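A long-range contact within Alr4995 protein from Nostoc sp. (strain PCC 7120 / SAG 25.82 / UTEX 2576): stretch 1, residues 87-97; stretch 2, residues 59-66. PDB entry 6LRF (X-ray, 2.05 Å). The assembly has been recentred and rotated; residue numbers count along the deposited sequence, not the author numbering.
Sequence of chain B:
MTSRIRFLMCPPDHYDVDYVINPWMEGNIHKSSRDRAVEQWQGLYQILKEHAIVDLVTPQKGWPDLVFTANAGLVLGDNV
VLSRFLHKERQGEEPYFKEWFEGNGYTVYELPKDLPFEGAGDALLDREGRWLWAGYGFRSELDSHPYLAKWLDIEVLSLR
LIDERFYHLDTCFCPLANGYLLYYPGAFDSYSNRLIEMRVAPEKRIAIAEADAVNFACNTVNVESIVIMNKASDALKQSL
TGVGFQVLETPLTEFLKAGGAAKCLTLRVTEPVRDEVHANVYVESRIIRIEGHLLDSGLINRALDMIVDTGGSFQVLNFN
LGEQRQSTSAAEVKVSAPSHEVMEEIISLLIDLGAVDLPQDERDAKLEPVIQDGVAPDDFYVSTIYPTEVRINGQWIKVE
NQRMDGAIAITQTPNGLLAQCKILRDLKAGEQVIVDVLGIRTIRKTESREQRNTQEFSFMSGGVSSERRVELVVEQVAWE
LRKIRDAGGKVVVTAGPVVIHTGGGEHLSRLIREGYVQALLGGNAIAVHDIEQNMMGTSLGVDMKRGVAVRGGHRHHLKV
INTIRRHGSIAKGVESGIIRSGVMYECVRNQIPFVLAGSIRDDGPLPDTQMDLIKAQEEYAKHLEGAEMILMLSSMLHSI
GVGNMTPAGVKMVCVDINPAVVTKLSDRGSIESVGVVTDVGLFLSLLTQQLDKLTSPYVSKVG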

# COMPACT_ATOMS: atom_id res chain seq x y z
N HIS B 87 23.86 24.69 -30.64
CA HIS B 87 24.63 25.35 -29.59
C HIS B 87 25.64 26.33 -30.12
O HIS B 87 26.42 26.01 -31.03
CB HIS B 87 25.34 24.30 -28.73
CG HIS B 87 24.41 23.45 -27.93
ND1 HIS B 87 24.18 22.12 -28.21
CD2 HIS B 87 23.63 23.75 -26.86
CE1 HIS B 87 23.31 21.63 -27.34
NE2 HIS B 87 22.97 22.60 -26.50
N LYS B 88 25.66 27.51 -29.52
CA LYS B 88 26.59 28.57 -29.91
C LYS B 88 28.06 28.13 -29.84
O LYS B 88 28.91 28.68 -30.54
CB LYS B 88 26.36 29.80 -29.02
CG LYS B 88 26.36 29.49 -27.52
CD LYS B 88 25.93 30.70 -26.66
CE LYS B 88 25.34 30.24 -25.32
NZ LYS B 88 24.55 31.31 -24.64
N GLU B 89 28.36 27.12 -29.03
CA GLU B 89 29.74 26.69 -28.84
C GLU B 89 30.33 26.05 -30.10
O GLU B 89 31.56 25.92 -30.24
CB GLU B 89 29.84 25.70 -27.66
CG GLU B 89 29.72 26.32 -26.27
CD GLU B 89 28.28 26.55 -25.84
OE1 GLU B 89 27.40 25.83 -26.37
OE2 GLU B 89 28.02 27.43 -24.99
N ARG B 90 29.46 25.65 -31.03
CA ARG B 90 29.92 25.00 -32.25
C ARG B 90 29.59 25.83 -33.48
O ARG B 90 30.08 25.53 -34.57
CB ARG B 90 29.30 23.59 -32.39
CG ARG B 90 29.88 22.55 -31.43
CD ARG B 90 29.67 21.12 -31.91
NE ARG B 90 30.49 20.84 -33.09
CZ ARG B 90 30.53 19.67 -33.72
NH1 ARG B 90 29.79 18.65 -33.27
NH2 ARG B 90 31.30 19.50 -34.79
N GLN B 91 28.79 26.88 -33.31
CA GLN B 91 28.38 27.70 -34.45
C GLN B 91 29.54 28.41 -35.16
O GLN B 91 29.45 28.72 -36.35
CB GLN B 91 27.34 28.73 -34.02
CG GLN B 91 25.93 28.16 -33.93
CD GLN B 91 24.96 29.06 -33.18
OE1 GLN B 91 25.26 30.22 -32.90
NE2 GLN B 91 23.79 28.52 -32.83
N GLY B 92 30.63 28.65 -34.45
CA GLY B 92 31.77 29.32 -35.05
C GLY B 92 32.54 28.40 -35.98
O GLY B 92 33.40 28.85 -36.75
N GLU B 93 32.26 27.11 -35.90
CA GLU B 93 32.85 26.15 -36.82
C GLU B 93 32.32 26.37 -38.24
O GLU B 93 32.99 26.03 -39.22
CB GLU B 93 32.57 24.71 -36.39
CG GLU B 93 32.99 24.36 -34.98
CD GLU B 93 32.66 22.91 -34.58
OE1 GLU B 93 32.39 22.07 -35.47
OE2 GLU B 93 32.65 22.62 -33.37
N GLU B 94 31.12 26.96 -38.33
CA GLU B 94 30.39 27.03 -39.60
C GLU B 94 31.12 27.76 -40.74
O GLU B 94 31.15 27.24 -41.87
CB GLU B 94 29.02 27.66 -39.36
CG GLU B 94 28.13 26.75 -38.55
CD GLU B 94 26.83 27.41 -38.09
OE1 GLU B 94 26.44 28.46 -38.66
OE2 GLU B 94 26.19 26.88 -37.17
N PRO B 95 31.70 28.95 -40.47
CA PRO B 95 32.49 29.56 -41.54
C PRO B 95 33.62 28.67 -42.08
O PRO B 95 33.81 28.62 -43.30
CB PRO B 95 33.07 30.81 -40.87
CG PRO B 95 32.04 31.17 -39.87
CD PRO B 95 31.57 29.85 -39.31
N TYR B 96 34.32 27.96 -41.20
CA TYR B 96 35.46 27.15 -41.62
C TYR B 96 35.03 25.95 -42.43
O TYR B 96 35.69 25.60 -43.42
CB TYR B 96 36.28 26.73 -40.41
CG TYR B 96 36.81 27.92 -39.69
CD1 TYR B 96 37.87 28.65 -40.22
CD2 TYR B 96 36.22 28.38 -38.51
CE1 TYR B 96 38.35 29.78 -39.58
CE2 TYR B 96 36.71 29.51 -37.85
CZ TYR B 96 37.78 30.20 -38.40
OH TYR B 96 38.28 31.33 -37.79
N PHE B 97 33.91 25.34 -42.04
CA PHE B 97 33.36 24.21 -42.78
C PHE B 97 32.87 24.70 -44.15
O PHE B 97 33.19 24.10 -45.18
CB PHE B 97 32.23 23.53 -42.00
CG PHE B 97 32.71 22.67 -40.85
CD1 PHE B 97 33.92 21.97 -40.94
CD2 PHE B 97 31.97 22.55 -39.68
CE1 PHE B 97 34.37 21.16 -39.91
CE2 PHE B 97 32.42 21.74 -38.64
CZ PHE B 97 33.62 21.04 -38.76
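Stretch 2 59-66: PQKGWPDL

Stretch 2 has no regular helix or strand. It runs as irregular chain across stretch 1, which is a weakly bonded helical segment at about 88-91 and then a helix through Phe97. It begins with a type II beta turn from Gln60 to Trp63, closed by a weak Trp63 N to Gln60 O hydrogen bond. Gly62 occupies the turn position with phi/psi of 93/0, where a CB would jam against the preceding carbonyl oxygen. The nearest CA pairs are Glu93 CA with Leu66 CA at 6.1 Å and Tyr96 CA with Gln60 CA at 8.5 Å, so between these two pairs the chains run in broadly opposite senses, although the side chains reach beyond that register: Trp63 reaches back to Glu89 and Gly92, and Leu66 forward to Phe97.

Three CH groups pack on aromatic faces. The Trp63 indole lies against Gly92, whose CA sits 3.5 Å from the centroid of the six-membered ring; an ideal CB on Gly92 would come within 2.0 Å of Trp63 CH2, so glycine lets the ring lie close to the backbone. Gln60 presents its CG to the Tyr96 ring, 3.5 Å from the centroid and nearly along the normal, using the aliphatic part of a polar side chain. Leu66 does likewise with Phe97: its CD1 is 3.9 Å from that ring's centroid, and its branched end suits a buried site. Tyr96 and Trp63 meet obliquely, CE2 to CD1 at 4.1 Å.

No direct hydrogen bond joins the stretches. The charged side chains pair within stretch 1: Arg90 NE donates to Glu93 OE2 at 2.8 Å and Arg90 NH2 to Glu93 OE1 at 2.9 Å, a salt bridge between two buried residues. Asp65 CB covers one face of the guanidinium, 3.5 Å from Arg90 NE.

Two waters bridge the gap. One donates to Gly62 O (2.9 Å) and Glu89 O (2.8 Å); the other accepts from Asp65 N (3.0 Å) and donates to Glu93 OE2 (2.7 Å), satisfying polar atoms that do not meet directly.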

# COMPACT_ATOMS: atom_id res chain seq x y z
N PRO B 59 42.63 23.22 -38.66
CA PRO B 59 42.16 23.39 -37.28
C PRO B 59 42.22 24.84 -36.83
O PRO B 59 43.05 25.61 -37.30
CB PRO B 59 43.11 22.51 -36.45
CG PRO B 59 44.28 22.25 -37.34
CD PRO B 59 43.76 22.28 -38.74
N GLN B 60 41.32 25.22 -35.93
CA GLN B 60 41.24 26.60 -35.47
C GLN B 60 41.19 26.64 -33.95
O GLN B 60 40.45 25.88 -33.32
CB GLN B 60 40.01 27.29 -36.07
CG GLN B 60 39.94 27.23 -37.60
CD GLN B 60 40.95 28.13 -38.28
OE1 GLN B 60 41.27 29.20 -37.78
NE2 GLN B 60 41.45 27.69 -39.44
N LYS B 61 42.00 27.51 -33.35
CA LYS B 61 41.97 27.71 -31.90
C LYS B 61 40.59 28.19 -31.48
O LYS B 61 40.03 29.09 -32.11
CB LYS B 61 43.04 28.72 -31.45
CG LYS B 61 44.46 28.18 -31.29
CD LYS B 61 45.07 28.66 -29.95
CE LYS B 61 46.61 28.76 -29.96
NZ LYS B 61 47.30 27.80 -30.86
N GLY B 62 40.04 27.58 -30.43
CA GLY B 62 38.78 28.02 -29.86
C GLY B 62 37.55 27.30 -30.40
O GLY B 62 36.42 27.60 -30.00
N TRP B 63 37.78 26.36 -31.32
CA TRP B 63 36.71 25.53 -31.85
C TRP B 63 37.16 24.08 -31.81
O TRP B 63 37.45 23.48 -32.84
CB TRP B 63 36.34 25.96 -33.27
CG TRP B 63 36.05 27.44 -33.34
CD1 TRP B 63 36.84 28.40 -33.91
CD2 TRP B 63 34.92 28.12 -32.78
NE1 TRP B 63 36.25 29.64 -33.76
CE2 TRP B 63 35.08 29.49 -33.06
CE3 TRP B 63 33.79 27.70 -32.07
CZ2 TRP B 63 34.15 30.45 -32.66
CZ3 TRP B 63 32.87 28.65 -31.67
CH2 TRP B 63 33.05 30.01 -31.97
N PRO B 64 37.21 23.51 -30.60
CA PRO B 64 37.78 22.18 -30.37
C PRO B 64 37.00 21.08 -31.08
O PRO B 64 37.58 20.04 -31.43
CB PRO B 64 37.68 22.02 -28.85
CG PRO B 64 36.54 22.90 -28.45
CD PRO B 64 36.62 24.08 -29.37
N ASP B 65 35.71 21.29 -31.30
CA ASP B 65 34.88 20.23 -31.85
C ASP B 65 34.91 20.26 -33.38
O ASP B 65 34.23 19.47 -34.04
CB ASP B 65 33.45 20.34 -31.32
CG ASP B 65 33.35 19.96 -29.85
OD1 ASP B 65 33.88 18.89 -29.46
OD2 ASP B 65 32.76 20.75 -29.07
N LEU B 66 35.74 21.13 -33.93
CA LEU B 66 35.98 21.15 -35.37
C LEU B 66 36.51 19.78 -35.85
O LEU B 66 36.41 19.45 -37.02
CB LEU B 66 36.96 22.27 -35.73
CG LEU B 66 36.92 22.73 -37.19
CD1 LEU B 66 35.74 23.65 -37.40
CD2 LEU B 66 38.22 23.40 -37.60
O HOH W 1 33.91 26.50 -28.92
O HOH W 2 33.96 23.70 -31.31